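Long-range contact in erythrocyte membrane protein 1 (Plasmodium falciparum, PDB 6S8T), which probably binds the host cell-surface receptor ICAM-1 through this DBLbeta domain, one part of a much longer adhesion protein: residues Pro113-Met118 against Phe186-Asp191. Numbering follows the deposited sequence.
Sequences PRRQHM and FADLGD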
ATOM      1  N   PRO A 113      -5.551   5.995   3.028  1.00 34.91           N
ATOM      2  CA  PRO A 113      -5.241   7.031   4.031  1.00 33.59           C
ATOM      3  C   PRO A 113      -3.867   6.875   4.657  1.00 33.53           C
ATOM      4  O   PRO A 113      -3.222   7.884   4.969  1.00 33.95           O
ATOM      5  CB  PRO A 113      -6.357   6.858   5.070  1.00 33.64           C
ATOM      6  CG  PRO A 113      -7.495   6.282   4.301  1.00 35.36           C
ATOM      7  CD  PRO A 113      -6.872   5.385   3.254  1.00 33.48           C
ATOM      8  N   ARG A 114      -3.400   5.638   4.852  1.00 31.84           N
ATOM      9  CA  ARG A 114      -2.042   5.432   5.347  1.00 32.29           C
ATOM     10  C   ARG A 114      -1.016   6.049   4.404  1.00 35.73           C
ATOM     11  O   ARG A 114      -0.069   6.708   4.848  1.00 35.06           O
ATOM     12  CB  ARG A 114      -1.771   3.939   5.530  1.00 31.19           C
ATOM     13  CG  ARG A 114      -0.323   3.602   5.850  1.00 31.97           C
ATOM     14  CD  ARG A 114      -0.024   2.144   5.552  1.00 32.38           C
ATOM     15  NE  ARG A 114      -0.425   1.792   4.192  1.00 31.87           N
ATOM     16  CZ  ARG A 114       0.301   2.052   3.109  1.00 29.51           C
ATOM     17  NH1 ARG A 114      -0.146   1.704   1.909  1.00 30.77           N
ATOM     18  NH2 ARG A 114       1.474   2.660   3.228  1.00 29.82           N
ATOM     19  N   ARG A 115      -1.202   5.856   3.093  1.00 33.76           N
ATOM     20  CA  ARG A 115      -0.271   6.399   2.106  1.00 33.50           C
ATOM     21  C   ARG A 115      -0.352   7.918   2.036  1.00 33.51           C
ATOM     22  O   ARG A 115       0.678   8.597   1.954  1.00 35.51           O
ATOM     23  CB  ARG A 115      -0.556   5.787   0.732  1.00 32.72           C
ATOM     24  CG  ARG A 115       0.136   6.487  -0.439  1.00 32.59           C
ATOM     25  CD  ARG A 115       1.636   6.224  -0.445  1.00 32.51           C
ATOM     26  NE  ARG A 115       2.332   6.965  -1.500  1.00 31.84           N
ATOM     27  CZ  ARG A 115       2.866   8.173  -1.336  1.00 33.06           C
ATOM     28  NH1 ARG A 115       2.778   8.783  -0.161  1.00 33.01           N
ATOM     29  NH2 ARG A 115       3.484   8.773  -2.344  1.00 28.12           N
ATOM     30  N   GLN A 116      -1.569   8.468   2.062  1.00 31.84           N
ATOM     31  CA  GLN A 116      -1.737   9.911   1.915  1.00 41.18           C
ATOM     32  C   GLN A 116      -1.026  10.678   3.025  1.00 42.58           C
ATOM     33  O   GLN A 116      -0.468  11.755   2.782  1.00 44.54           O
ATOM     34  CB  GLN A 116      -3.223  10.262   1.889  1.00 46.80           C
ATOM     35  CG  GLN A 116      -3.505  11.750   1.828  1.00 54.06           C
ATOM     36  CD  GLN A 116      -4.974  12.049   1.641  1.00 64.38           C
ATOM     37  OE1 GLN A 116      -5.684  11.314   0.955  1.00 69.03           O
ATOM     38  NE2 GLN A 116      -5.444  13.128   2.257  1.00 67.73           N
ATOM     39  N   HIS A 117      -1.029  10.146   4.247  1.00 39.80           N
ATOM     40  CA  HIS A 117      -0.410  10.812   5.388  1.00 44.39           C
ATOM     41  C   HIS A 117       0.929  10.186   5.769  1.00 40.98           C
ATOM     42  O   HIS A 117       1.319  10.209   6.940  1.00 37.36           O
ATOM     43  CB  HIS A 117      -1.365  10.813   6.581  1.00 43.20           C
ATOM     44  CG  HIS A 117      -2.714  11.382   6.265  1.00 41.98           C
ATOM     45  ND1 HIS A 117      -2.899  12.695   5.893  1.00 44.96           N
ATOM     46  CD2 HIS A 117      -3.941  10.811   6.254  1.00 41.15           C
ATOM     47  CE1 HIS A 117      -4.184  12.912   5.675  1.00 44.98           C
ATOM     48  NE2 HIS A 117      -4.838  11.786   5.890  1.00 44.24           N
ATOM     49  N   MET A 118       1.641   9.638   4.790  1.00 38.75           N
ATOM     50  CA  MET A 118       2.944   9.033   5.025  1.00 36.39           C
ATOM     51  C   MET A 118       3.971  10.098   5.408  1.00 36.01           C
ATOM     52  O   MET A 118       3.929  11.233   4.929  1.00 39.80           O
ATOM     53  CB  MET A 118       3.385   8.279   3.768  1.00 33.10           C
ATOM     54  CG  MET A 118       4.461   7.234   3.967  1.00 36.82           C
ATOM     55  SD  MET A 118       4.575   6.149   2.526  1.00 41.99           S
ATOM     56  CE  MET A 118       6.164   5.378   2.818  1.00 36.79           C
ATOM     57  N   PHE A 186       6.735   0.127   3.828  1.00 28.58           N
ATOM     58  CA  PHE A 186       8.030  -0.243   3.264  1.00 30.13           C
ATOM     59  C   PHE A 186       7.936  -0.419   1.751  1.00 32.25           C
ATOM     60  O   PHE A 186       8.849  -0.031   1.013  1.00 33.85           O
ATOM     61  CB  PHE A 186       8.538  -1.526   3.932  1.00 31.63           C
ATOM     62  CG  PHE A 186       9.675  -2.202   3.205  1.00 31.71           C
ATOM     63  CD1 PHE A 186      10.968  -1.708   3.290  1.00 33.49           C
ATOM     64  CD2 PHE A 186       9.452  -3.353   2.462  1.00 33.84           C
ATOM     65  CE1 PHE A 186      12.018  -2.340   2.629  1.00 34.56           C
ATOM     66  CE2 PHE A 186      10.495  -3.990   1.799  1.00 32.09           C
ATOM     67  CZ  PHE A 186      11.779  -3.482   1.885  1.00 32.14           C
ATOM     68  N   ALA A 187       6.826  -0.981   1.269  1.00 30.38           N
ATOM     69  CA  ALA A 187       6.678  -1.193  -0.167  1.00 32.81           C
ATOM     70  C   ALA A 187       6.398   0.117  -0.895  1.00 35.84           C
ATOM     71  O   ALA A 187       6.924   0.347  -1.990  1.00 31.91           O
ATOM     72  CB  ALA A 187       5.570  -2.209  -0.435  1.00 30.03           C
ATOM     73  N   ASP A 188       5.574   0.987  -0.298  1.00 33.24           N
ATOM     74  CA  ASP A 188       5.305   2.295  -0.894  1.00 27.38           C
ATOM     75  C   ASP A 188       6.578   3.124  -1.008  1.00 28.50           C
ATOM     76  O   ASP A 188       6.784   3.819  -2.010  1.00 32.73           O
ATOM     77  CB  ASP A 188       4.256   3.049  -0.070  1.00 23.73           C
ATOM     78  CG  ASP A 188       2.842   2.533  -0.298  1.00 33.46           C
ATOM     79  OD1 ASP A 188       2.631   1.712  -1.224  1.00 31.18           O
ATOM     80  OD2 ASP A 188       1.936   2.950   0.454  1.00 24.55           O
ATOM     81  N   LEU A 189       7.442   3.069   0.011  1.00 32.13           N
ATOM     82  CA  LEU A 189       8.665   3.866  -0.014  1.00 35.49           C
ATOM     83  C   LEU A 189       9.606   3.397  -1.118  1.00 34.98           C
ATOM     84  O   LEU A 189      10.254   4.215  -1.778  1.00 36.91           O
ATOM     85  CB  LEU A 189       9.354   3.815   1.352  1.00 37.16           C
ATOM     86  CG  LEU A 189      10.580   4.702   1.583  1.00 40.59           C
ATOM     87  CD1 LEU A 189      10.283   6.159   1.247  1.00 41.33           C
ATOM     88  CD2 LEU A 189      11.064   4.582   3.029  1.00 42.39           C
ATOM     89  N   GLY A 190       9.686   2.085  -1.336  1.00 37.00           N
ATOM     90  CA  GLY A 190      10.459   1.583  -2.462  1.00 35.41           C
ATOM     91  C   GLY A 190       9.920   2.058  -3.798  1.00 33.57           C
ATOM     92  O   GLY A 190      10.688   2.371  -4.712  1.00 35.39           O
ATOM     93  N   ASP A 191       8.592   2.130  -3.929  1.00 27.96           N
ATOM     94  CA  ASP A 191       8.013   2.618  -5.176  1.00 28.32           C
ATOM     95  C   ASP A 191       8.205   4.122  -5.343  1.00 30.71           C
ATOM     96  O   ASP A 191       8.279   4.608  -6.478  1.00 32.23           O
ATOM     97  CB  ASP A 191       6.534   2.237  -5.252  1.00 25.25           C
ATOM     98  CG  ASP A 191       6.335   0.777  -5.652  1.00 29.00           C
ATOM     99  OD1 ASP A 191       7.347   0.109  -5.963  1.00 25.03           O
ATOM    100  OD2 ASP A 191       5.179   0.298  -5.649  1.00 33.22           O
TER
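Arg114 and Asp188 meet tip to tip in a buried salt bridge. The guanidinium approaches end-on, and NH1 and NH2 of Arg114 both bond to one carboxylate oxygen, Asp188 OD2, each at 2.8 Å. That oxygen lies almost in the guanidinium plane but is approached from one face of its carboxylate, whose plane is turned 36° from the guanidinium. Converging on a single acceptor bends both bonds, with N-H...O angles of 143°. The Arg114 chain leaves with CG anti to the backbone N and then folds at chi3 (52°), bringing its end towards helix 172-194.

Arg115 touches the same oxygen with its aliphatic part, CD lying 3.4 Å from Asp188 OD2. Its charged end turns away from the carboxylate, and NH2 forms a salt bridge with Asp197 and a hydrogen bond with Gln204. Met118 supplies the apolar side of the contact: its extended side chain passes SD 4.1 Å from Asp188 CB and sets CE 3.8 Å from Leu189 CB, crossing the leucine at about a right angle.

Farther out, Asp188 OD1 forms a salt bridge with Arg296 and accepts hydrogen bonds from Gln293 and Trp297, while Arg114 NE forms a salt bridge with Glu300. These bonds hold the other carboxylate oxygen and a third guanidinium nitrogen, limiting rotation of both groups, and the surrounding arginines probably favour an ionised Asp188. The short helix 113-116, which follows strand 110-111, is tied to helix 172-194 inside the Duffy-binding-like fold, with helix 293-319 supplying the second-shell partners of Arg114 and Asp188 and helix 137-163 packing against Met118 and Leu189.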